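MDM10 isoform 1 (Saccharomyces cerevisiae, PDB 7BTX) forms part of the ERMES complex tethering the endoplasmic reticulum to mitochondria and acts in late assembly steps of the outer-membrane TOM translocase. Local coordinates at residues Y13-S23 and Q187-E196; N228-E236 and C248-H257. All coordinates share one frame; numbering follows the deposited sequence.

Contact 1. Residues Y13-S23 and Q187-E196; sequences YQSTHWSTQNS and QRDSHRNLQE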
loop_
_atom_site.group_PDB
_atom_site.type_symbol
_atom_site.label_atom_id
_atom_site.label_comp_id
_atom_site.label_asym_id
_atom_site.label_seq_id
_atom_site.Cartn_x
_atom_site.Cartn_y
_atom_site.Cartn_z
ATOM N N TYR D 13 10.371 -35.880 15.507
ATOM C CA TYR D 13 9.660 -37.013 16.077
ATOM C C TYR D 13 9.945 -38.300 15.326
ATOM O O TYR D 13 10.045 -39.357 15.953
ATOM C CB TYR D 13 8.159 -36.743 16.069
ATOM C CG TYR D 13 7.672 -35.824 17.162
ATOM C CD1 TYR D 13 8.541 -35.305 18.108
ATOM C CD2 TYR D 13 6.338 -35.474 17.240
ATOM C CE1 TYR D 13 8.091 -34.470 19.098
ATOM C CE2 TYR D 13 5.878 -34.645 18.228
ATOM C CZ TYR D 13 6.756 -34.148 19.155
ATOM O OH TYR D 13 6.297 -33.310 20.139
ATOM N N GLN D 14 10.073 -38.239 14.006
ATOM C CA GLN D 14 10.389 -39.409 13.203
ATOM C C GLN D 14 11.866 -39.758 13.234
ATOM O O GLN D 14 12.235 -40.860 12.821
ATOM C CB GLN D 14 9.952 -39.192 11.753
ATOM C CG GLN D 14 8.459 -39.011 11.564
ATOM C CD GLN D 14 8.137 -38.124 10.381
ATOM O OE1 GLN D 14 8.978 -37.907 9.511
ATOM N NE2 GLN D 14 6.919 -37.600 10.349
ATOM N N SER D 15 12.714 -38.849 13.705
ATOM C CA SER D 15 14.145 -39.097 13.783
ATOM C C SER D 15 14.581 -39.653 15.126
ATOM O O SER D 15 15.547 -40.418 15.180
ATOM C CB SER D 15 14.921 -37.807 13.502
ATOM O OG SER D 15 16.314 -38.027 13.602
ATOM N N THR D 16 13.898 -39.287 16.207
ATOM C CA THR D 16 14.201 -39.796 17.535
ATOM C C THR D 16 13.215 -40.860 17.990
ATOM O O THR D 16 13.322 -41.336 19.125
ATOM C CB THR D 16 14.236 -38.652 18.543
ATOM O OG1 THR D 16 12.927 -38.097 18.690
ATOM C CG2 THR D 16 15.164 -37.577 18.059
ATOM N N HIS D 17 12.267 -41.234 17.122
ATOM C CA HIS D 17 11.240 -42.252 17.365
ATOM C C HIS D 17 10.389 -41.917 18.592
ATOM O O HIS D 17 10.368 -42.640 19.586
ATOM C CB HIS D 17 11.857 -43.650 17.477
ATOM C CG HIS D 17 12.722 -44.021 16.314
ATOM N ND1 HIS D 17 12.269 -43.989 15.013
ATOM C CD2 HIS D 17 14.012 -44.424 16.255
ATOM C CE1 HIS D 17 13.244 -44.359 14.202
ATOM N NE2 HIS D 17 14.312 -44.627 14.930
ATOM N N TRP D 18 9.680 -40.795 18.501
ATOM C CA TRP D 18 8.781 -40.392 19.572
ATOM C C TRP D 18 7.396 -41.003 19.426
ATOM O O TRP D 18 6.680 -41.130 20.429
ATOM C CB TRP D 18 8.682 -38.867 19.630
ATOM C CG TRP D 18 7.778 -38.340 20.703
ATOM C CD1 TRP D 18 6.645 -37.610 20.526
ATOM C CD2 TRP D 18 7.923 -38.511 22.117
ATOM N NE1 TRP D 18 6.076 -37.310 21.734
ATOM C CE2 TRP D 18 6.845 -37.852 22.728
ATOM C CE3 TRP D 18 8.864 -39.152 22.924
ATOM C CZ2 TRP D 18 6.682 -37.817 24.103
ATOM C CZ3 TRP D 18 8.698 -39.118 24.280
ATOM C CH2 TRP D 18 7.622 -38.448 24.860
ATOM N N SER D 19 7.032 -41.417 18.205
ATOM C CA SER D 19 5.768 -42.077 17.877
ATOM C C SER D 19 4.557 -41.222 18.236
ATOM O O SER D 19 3.816 -41.546 19.168
ATOM C CB SER D 19 5.666 -43.456 18.541
ATOM O OG SER D 19 5.323 -43.332 19.910
ATOM N N THR D 20 4.369 -40.110 17.521
ATOM C CA THR D 20 3.261 -39.188 17.746
ATOM C C THR D 20 1.936 -39.665 17.153
ATOM O O THR D 20 0.989 -38.872 17.070
ATOM C CB THR D 20 3.603 -37.812 17.182
ATOM O OG1 THR D 20 2.469 -36.946 17.314
ATOM C CG2 THR D 20 3.973 -37.924 15.713
ATOM N N GLN D 21 1.835 -40.925 16.723
ATOM C CA GLN D 21 0.537 -41.466 16.338
ATOM C C GLN D 21 -0.359 -41.638 17.559
ATOM O O GLN D 21 -1.589 -41.587 17.457
ATOM C CB GLN D 21 0.699 -42.790 15.578
ATOM C CG GLN D 21 1.288 -43.954 16.374
ATOM C CD GLN D 21 2.795 -44.051 16.231
ATOM O OE1 GLN D 21 3.444 -43.117 15.765
ATOM N NE2 GLN D 21 3.356 -45.185 16.630
ATOM N N ASN D 22 0.245 -41.830 18.730
ATOM C CA ASN D 22 -0.478 -41.915 19.988
ATOM C C ASN D 22 -0.771 -40.556 20.606
ATOM O O ASN D 22 -1.209 -40.504 21.757
ATOM C CB ASN D 22 0.300 -42.774 20.984
ATOM C CG ASN D 22 0.076 -44.248 20.775
ATOM O OD1 ASN D 22 0.968 -44.963 20.316
ATOM N ND2 ASN D 22 -1.113 -44.721 21.126
ATOM N N SER D 23 -0.551 -39.456 19.893
ATOM C CA SER D 23 -0.791 -38.139 20.467
ATOM C C SER D 23 -2.251 -37.754 20.286
ATOM O O SER D 23 -2.891 -38.168 19.315
ATOM C CB SER D 23 0.119 -37.107 19.813
ATOM O OG SER D 23 -0.024 -35.841 20.430
ATOM N N GLN D 187 5.487 -34.131 28.240
ATOM C CA GLN D 187 4.750 -35.271 27.706
ATOM C C GLN D 187 5.468 -36.572 28.021
ATOM O O GLN D 187 6.620 -36.761 27.628
ATOM C CB GLN D 187 4.536 -35.111 26.201
ATOM C CG GLN D 187 5.713 -34.536 25.452
ATOM C CD GLN D 187 5.356 -34.102 24.056
ATOM O OE1 GLN D 187 4.249 -34.344 23.585
ATOM N NE2 GLN D 187 6.288 -33.441 23.386
ATOM N N ARG D 188 4.779 -37.473 28.722
ATOM C CA ARG D 188 5.343 -38.762 29.111
ATOM C C ARG D 188 4.724 -39.853 28.244
ATOM O O ARG D 188 3.572 -40.238 28.405
ATOM C CB ARG D 188 5.109 -39.030 30.592
ATOM C CG ARG D 188 5.584 -40.407 31.035
ATOM C CD ARG D 188 5.850 -40.475 32.527
ATOM N NE ARG D 188 4.662 -40.855 33.281
ATOM C CZ ARG D 188 4.120 -40.118 34.243
ATOM N NH1 ARG D 188 4.666 -38.955 34.574
ATOM N NH2 ARG D 188 3.038 -40.545 34.879
ATOM N N ASP D 189 5.521 -40.359 27.314
ATOM C CA ASP D 189 5.073 -41.448 26.462
ATOM C C ASP D 189 5.141 -42.771 27.207
ATOM O O ASP D 189 5.874 -42.918 28.184
ATOM C CB ASP D 189 5.932 -41.530 25.205
ATOM C CG ASP D 189 5.276 -42.316 24.093
ATOM O OD1 ASP D 189 4.058 -42.552 24.183
ATOM O OD2 ASP D 189 5.977 -42.706 23.136
ATOM N N SER D 190 4.342 -43.726 26.750
ATOM C CA SER D 190 4.458 -45.127 27.122
ATOM C C SER D 190 4.102 -45.929 25.881
ATOM O O SER D 190 4.079 -45.376 24.778
ATOM C CB SER D 190 3.550 -45.471 28.298
ATOM O OG SER D 190 3.377 -46.870 28.405
ATOM N N HIS D 191 3.841 -47.222 26.019
ATOM C CA HIS D 191 3.305 -47.956 24.882
ATOM C C HIS D 191 1.816 -48.243 25.015
ATOM O O HIS D 191 1.250 -48.918 24.147
ATOM C CB HIS D 191 4.095 -49.249 24.667
ATOM C CG HIS D 191 5.537 -49.015 24.331
ATOM N ND1 HIS D 191 6.562 -49.273 25.216
ATOM C CD2 HIS D 191 6.121 -48.524 23.213
ATOM C CE1 HIS D 191 7.716 -48.960 24.654
ATOM N NE2 HIS D 191 7.477 -48.503 23.438
ATOM N N ARG D 192 1.173 -47.741 26.074
ATOM C CA ARG D 192 -0.282 -47.752 26.203
ATOM C C ARG D 192 -0.835 -46.371 26.545
ATOM O O ARG D 192 -2.038 -46.237 26.772
ATOM C CB ARG D 192 -0.734 -48.759 27.263
ATOM C CG ARG D 192 -0.195 -50.175 27.112
ATOM C CD ARG D 192 -0.969 -50.983 26.086
ATOM N NE ARG D 192 -0.312 -50.976 24.783
ATOM C CZ ARG D 192 -0.674 -51.740 23.759
ATOM N NH1 ARG D 192 -0.017 -51.664 22.610
ATOM N NH2 ARG D 192 -1.686 -52.588 23.885
ATOM N N ASN D 193 0.009 -45.342 26.569
ATOM C CA ASN D 193 -0.388 -43.994 26.959
ATOM C C ASN D 193 0.550 -42.990 26.312
ATOM O O ASN D 193 1.696 -43.308 25.998
ATOM C CB ASN D 193 -0.344 -43.786 28.477
ATOM C CG ASN D 193 -1.525 -44.386 29.190
ATOM O OD1 ASN D 193 -2.666 -44.211 28.776
ATOM N ND2 ASN D 193 -1.259 -45.106 30.269
ATOM N N LEU D 194 0.039 -41.783 26.079
ATOM C CA LEU D 194 0.870 -40.642 25.721
ATOM C C LEU D 194 0.319 -39.417 26.454
ATOM O O LEU D 194 -0.206 -38.492 25.847
ATOM C CB LEU D 194 0.970 -40.438 24.210
ATOM C CG LEU D 194 2.222 -39.696 23.696
ATOM C CD1 LEU D 194 2.611 -40.206 22.320
ATOM C CD2 LEU D 194 2.111 -38.181 23.647
ATOM N N GLN D 195 0.286 -39.487 27.785
ATOM C CA GLN D 195 -0.117 -38.347 28.604
ATOM C C GLN D 195 0.741 -37.121 28.323
ATOM O O GLN D 195 1.906 -37.233 27.944
ATOM C CB GLN D 195 -0.017 -38.697 30.086
ATOM C CG GLN D 195 -0.692 -39.980 30.479
ATOM C CD GLN D 195 -0.260 -40.452 31.841
ATOM O OE1 GLN D 195 0.735 -39.982 32.383
ATOM N NE2 GLN D 195 -1.008 -41.385 32.408
ATOM N N GLU D 196 0.158 -35.945 28.518
ATOM C CA GLU D 196 0.812 -34.702 28.145
ATOM C C GLU D 196 0.278 -33.579 29.013
ATOM O O GLU D 196 -0.927 -33.486 29.220
ATOM C CB GLU D 196 0.569 -34.381 26.674
ATOM C CG GLU D 196 1.302 -33.169 26.178
ATOM C CD GLU D 196 1.244 -33.041 24.680
ATOM O OE1 GLU D 196 0.507 -33.821 24.046
ATOM O OE2 GLU D 196 1.938 -32.161 24.135
#
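Trp18 wedged against Gln187 and Asp189, with Asn22 laid on Leu194, makes a largely buried contact between the N-terminal segment and the turn joining strands 179-189 and 194-199. The evidence for the wedge is the indole's position: Asp189 CB sits over one face, 4.0 Å from the centroid of the Trp18 six-membered ring and 28° off its normal, a CH-pi contact. At the rim, near the ring plane, Trp18 CH2 meets the backbone O of Gln187 at 3.4 Å, while Trp18 CZ2 lies 3.7 Å from Gln187 CG. With CG anti to the backbone N (chi1 -180°), the indole reaches across to the strand, and its CD1 comes to lie 3.6 Å above the centre of the Tyr13 ring plane. The Tyr13 and Gln187 side chains approach from opposite directions: Gln187 NE2 donates to Tyr13 OH at 3.2 Å, with an N-H...O angle of 151°. A weak bond to Gln166 on the neighbouring strand also holds that hydroxyl.

Topologically, helix 5-16 and the loop after it pack on the inner side of a mitochondrial porin-like beta barrel, and the loop here follows its wall from one strand to the next. Trp18 also touches Gln166 and Arg160 on strands 165-174 and 152-162. Farther along, Leu194 lies against the loop and the short 3-10 turn 21-22: its CD1 is 3.7 Å from Asn22 CB and 3.6 Å from the backbone O of Ser19. Ser19 OG donates to Trp18 O at 2.6 Å, within the loop. Beyond Leu194, the Glu196 carboxylate forms a salt bridge with Arg209.

Contact 2. Residues N228-E236 and C248-H257; sequences NSSLSLGAE and CSTTLRYYTH
The Tyr254 ring has the backbone N of Leu231 at its edge, in plane, and Thr256 OG1 over one face, offset toward the rim; Leu231 CB approaches obliquely, 3.9 Å from Tyr254 CD1. The guanidinium of Arg253 has Ser232 CB at its edge, and the imidazole of His257 has Asn228 O in plane at its edge, with Asn228 CB 3.5 Å from ND1. Strands 230-240 and 245-258 form an antiparallel beta hairpin in the barrel wall; the axes of 234-236 and 248-257 run at 167° and approach to 4.7 Å. Gly234 and Thr251 form a hydrogen-bonded pair, Gly234 N to Thr251 O at 2.9 Å and Thr251 N to Gly234 O at 3.2 Å. Near Ser232 the pairing is less regular: Ser232 N reaches Arg253 O only in a weak bond bent to 128°. Beside this irregularity Leu252 CD1 lodges 3.8 Å from both Leu231 CD2 and Leu233 CG. On the face carrying Glu236, Ser249 and Thr251, the two hydroxyls hydrogen-bond Tyr24 OH. Glu236 CG lies between its backbone N and carbonyl carbon (chi1 79°), which brings OE2 within 3.6 Å of Ser249 CB. With an alanine in place of this glutamate, a gap is likely to open beside Ser249 CB and Tyr24, and a basic residue of another protein chain would lose the side chain it packs on.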
loop_
_atom_site.group_PDB
_atom_site.type_symbol
_atom_site.label_atom_id
_atom_site.label_comp_id
_atom_site.label_asym_id
_atom_site.label_seq_id
_atom_site.Cartn_x
_atom_site.Cartn_y
_atom_site.Cartn_z
ATOM N N ASN D 228 -4.775 -56.311 12.113
ATOM C CA ASN D 228 -4.601 -55.241 13.088
ATOM C C ASN D 228 -5.962 -54.667 13.454
ATOM O O ASN D 228 -6.849 -54.555 12.611
ATOM C CB ASN D 228 -3.673 -54.147 12.532
ATOM C CG ASN D 228 -3.137 -53.202 13.609
ATOM O OD1 ASN D 228 -3.836 -52.827 14.550
ATOM N ND2 ASN D 228 -1.872 -52.821 13.470
ATOM N N SER D 229 -6.117 -54.326 14.732
ATOM C CA SER D 229 -7.287 -53.631 15.247
ATOM C C SER D 229 -6.871 -52.924 16.526
ATOM O O SER D 229 -6.372 -53.564 17.454
ATOM C CB SER D 229 -8.461 -54.579 15.533
ATOM O OG SER D 229 -8.758 -55.429 14.437
ATOM N N SER D 230 -7.082 -51.612 16.578
ATOM C CA SER D 230 -6.600 -50.850 17.720
ATOM C C SER D 230 -7.589 -49.780 18.158
ATOM O O SER D 230 -7.559 -48.657 17.653
ATOM C CB SER D 230 -5.252 -50.208 17.393
ATOM O OG SER D 230 -5.429 -48.929 16.814
ATOM N N LEU D 231 -8.456 -50.111 19.109
ATOM C CA LEU D 231 -9.393 -49.130 19.630
ATOM C C LEU D 231 -8.689 -48.225 20.628
ATOM O O LEU D 231 -8.453 -48.623 21.769
ATOM C CB LEU D 231 -10.596 -49.825 20.275
ATOM C CG LEU D 231 -11.835 -49.016 20.679
ATOM C CD1 LEU D 231 -13.062 -49.879 20.488
ATOM C CD2 LEU D 231 -11.794 -48.536 22.122
ATOM N N SER D 232 -8.346 -47.014 20.215
ATOM C CA SER D 232 -7.810 -46.041 21.148
ATOM C C SER D 232 -8.936 -45.308 21.865
ATOM O O SER D 232 -10.118 -45.510 21.586
ATOM C CB SER D 232 -6.918 -45.046 20.424
ATOM O OG SER D 232 -6.785 -43.877 21.195
ATOM N N LEU D 233 -8.555 -44.440 22.800
ATOM C CA LEU D 233 -9.510 -43.638 23.555
ATOM C C LEU D 233 -8.778 -42.448 24.157
ATOM O O LEU D 233 -7.798 -42.625 24.882
ATOM C CB LEU D 233 -10.178 -44.469 24.654
ATOM C CG LEU D 233 -11.493 -44.002 25.293
ATOM C CD1 LEU D 233 -12.246 -45.221 25.791
ATOM C CD2 LEU D 233 -11.337 -42.994 26.427
ATOM N N GLY D 234 -9.248 -41.240 23.889
ATOM C CA GLY D 234 -8.536 -40.070 24.350
ATOM C C GLY D 234 -9.392 -39.062 25.080
ATOM O O GLY D 234 -10.620 -39.132 25.028
ATOM N N ALA D 235 -8.754 -38.127 25.770
ATOM C CA ALA D 235 -9.455 -37.045 26.438
ATOM C C ALA D 235 -8.544 -35.824 26.512
ATOM O O ALA D 235 -7.333 -35.919 26.315
ATOM C CB ALA D 235 -9.915 -37.491 27.820
ATOM N N GLU D 236 -9.114 -34.659 26.796
ATOM C CA GLU D 236 -8.316 -33.465 27.024
ATOM C C GLU D 236 -9.066 -32.571 27.996
ATOM O O GLU D 236 -10.289 -32.649 28.085
ATOM C CB GLU D 236 -8.001 -32.727 25.721
ATOM C CG GLU D 236 -9.109 -31.871 25.183
ATOM C CD GLU D 236 -8.829 -31.367 23.786
ATOM O OE1 GLU D 236 -7.792 -31.752 23.211
ATOM O OE2 GLU D 236 -9.646 -30.579 23.267
ATOM N N CYS D 248 -13.092 -29.401 27.431
ATOM C CA CYS D 248 -12.982 -30.850 27.488
ATOM C C CYS D 248 -13.229 -31.440 26.113
ATOM O O CYS D 248 -13.734 -30.753 25.223
ATOM C CB CYS D 248 -13.968 -31.439 28.497
ATOM S SG CYS D 248 -13.778 -33.213 28.760
ATOM N N SER D 249 -12.874 -32.704 25.939
ATOM C CA SER D 249 -13.149 -33.457 24.723
ATOM C C SER D 249 -13.015 -34.929 25.072
ATOM O O SER D 249 -12.538 -35.287 26.152
ATOM C CB SER D 249 -12.212 -33.075 23.581
ATOM O OG SER D 249 -12.481 -33.853 22.434
ATOM N N THR D 250 -13.458 -35.781 24.153
ATOM C CA THR D 250 -13.340 -37.227 24.280
ATOM C C THR D 250 -13.436 -37.828 22.888
ATOM O O THR D 250 -14.403 -37.568 22.172
ATOM C CB THR D 250 -14.435 -37.812 25.178
ATOM O OG1 THR D 250 -14.321 -37.290 26.506
ATOM C CG2 THR D 250 -14.323 -39.320 25.235
ATOM N N THR D 251 -12.453 -38.615 22.483
ATOM C CA THR D 251 -12.416 -39.128 21.128
ATOM C C THR D 251 -12.155 -40.634 21.172
ATOM O O THR D 251 -11.546 -41.148 22.108
ATOM C CB THR D 251 -11.373 -38.346 20.331
ATOM O OG1 THR D 251 -11.477 -36.954 20.651
ATOM C CG2 THR D 251 -11.595 -38.487 18.846
ATOM N N LEU D 252 -12.646 -41.357 20.169
ATOM C CA LEU D 252 -12.703 -42.814 20.220
ATOM C C LEU D 252 -12.278 -43.463 18.903
ATOM O O LEU D 252 -13.063 -44.214 18.318
ATOM C CB LEU D 252 -14.116 -43.249 20.622
ATOM C CG LEU D 252 -14.412 -44.636 21.203
ATOM C CD1 LEU D 252 -13.362 -45.037 22.197
ATOM C CD2 LEU D 252 -15.783 -44.652 21.840
ATOM N N ARG D 253 -11.095 -43.135 18.382
ATOM C CA ARG D 253 -10.678 -43.680 17.093
ATOM C C ARG D 253 -10.489 -45.195 17.164
ATOM O O ARG D 253 -10.296 -45.774 18.230
ATOM C CB ARG D 253 -9.384 -43.037 16.596
ATOM C CG ARG D 253 -8.151 -43.429 17.363
ATOM C CD ARG D 253 -6.894 -42.813 16.777
ATOM N NE ARG D 253 -6.565 -43.358 15.467
ATOM C CZ ARG D 253 -5.851 -44.462 15.281
ATOM N NH1 ARG D 253 -5.390 -45.139 16.323
ATOM N NH2 ARG D 253 -5.596 -44.889 14.053
ATOM N N TYR D 254 -10.580 -45.838 16.001
ATOM C CA TYR D 254 -10.588 -47.299 15.918
ATOM C C TYR D 254 -10.023 -47.709 14.563
ATOM O O TYR D 254 -10.740 -47.724 13.562
ATOM C CB TYR D 254 -12.001 -47.830 16.125
ATOM C CG TYR D 254 -12.185 -49.301 15.844
ATOM C CD1 TYR D 254 -11.476 -50.259 16.552
ATOM C CD2 TYR D 254 -13.094 -49.732 14.889
ATOM C CE1 TYR D 254 -11.653 -51.608 16.303
ATOM C CE2 TYR D 254 -13.282 -51.075 14.637
ATOM C CZ TYR D 254 -12.556 -52.008 15.344
ATOM O OH TYR D 254 -12.739 -53.345 15.092
ATOM N N TYR D 255 -8.742 -48.062 14.544
ATOM C CA TYR D 255 -8.037 -48.426 13.323
ATOM C C TYR D 255 -8.285 -49.901 13.032
ATOM O O TYR D 255 -8.213 -50.731 13.940
ATOM C CB TYR D 255 -6.548 -48.138 13.489
ATOM C CG TYR D 255 -5.740 -48.113 12.218
ATOM C CD1 TYR D 255 -5.068 -49.244 11.777
ATOM C CD2 TYR D 255 -5.625 -46.949 11.475
ATOM C CE1 TYR D 255 -4.315 -49.218 10.621
ATOM C CE2 TYR D 255 -4.876 -46.914 10.315
ATOM C CZ TYR D 255 -4.223 -48.050 9.897
ATOM O OH TYR D 255 -3.475 -48.026 8.744
ATOM N N THR D 256 -8.591 -50.228 11.777
ATOM C CA THR D 256 -8.997 -51.587 11.433
ATOM C C THR D 256 -8.273 -51.955 10.135
ATOM O O THR D 256 -7.408 -51.198 9.689
ATOM C CB THR D 256 -10.531 -51.649 11.300
ATOM O OG1 THR D 256 -11.119 -50.852 12.330
ATOM C CG2 THR D 256 -11.080 -53.059 11.556
ATOM N N HIS D 257 -8.575 -53.112 9.541
ATOM C CA HIS D 257 -8.176 -53.467 8.186
ATOM C C HIS D 257 -9.309 -54.250 7.533
ATOM O O HIS D 257 -10.247 -54.697 8.199
ATOM C CB HIS D 257 -6.878 -54.279 8.157
ATOM C CG HIS D 257 -5.641 -53.455 8.320
ATOM N ND1 HIS D 257 -5.123 -53.118 9.550
ATOM C CD2 HIS D 257 -4.805 -52.921 7.399
ATOM C CE1 HIS D 257 -4.027 -52.400 9.381
ATOM N NE2 HIS D 257 -3.813 -52.263 8.086
#

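Overall arrangement
Contact 1 and contact 2 follow one another along the chain and do not touch: their centres lie 15 Å apart and their nearest atoms about 5 Å. Strand 209-211 bridges them within the wall. Its Arg209 pairs by backbone hydrogen bonds with Glu196 of contact 1, while Val210 does so with Ala235 of contact 2. The N-terminal segment supplies a second link: Asn22 touches Leu211, and Tyr24, which follows Ser23, hydrogen-bonds through its hydroxyl to Ser249 and Thr251. One contact therefore anchors that segment on the wall, whereas the other joins two wall strands. Another protein chain reaches only contact 2, at one residue; none touches contact 1.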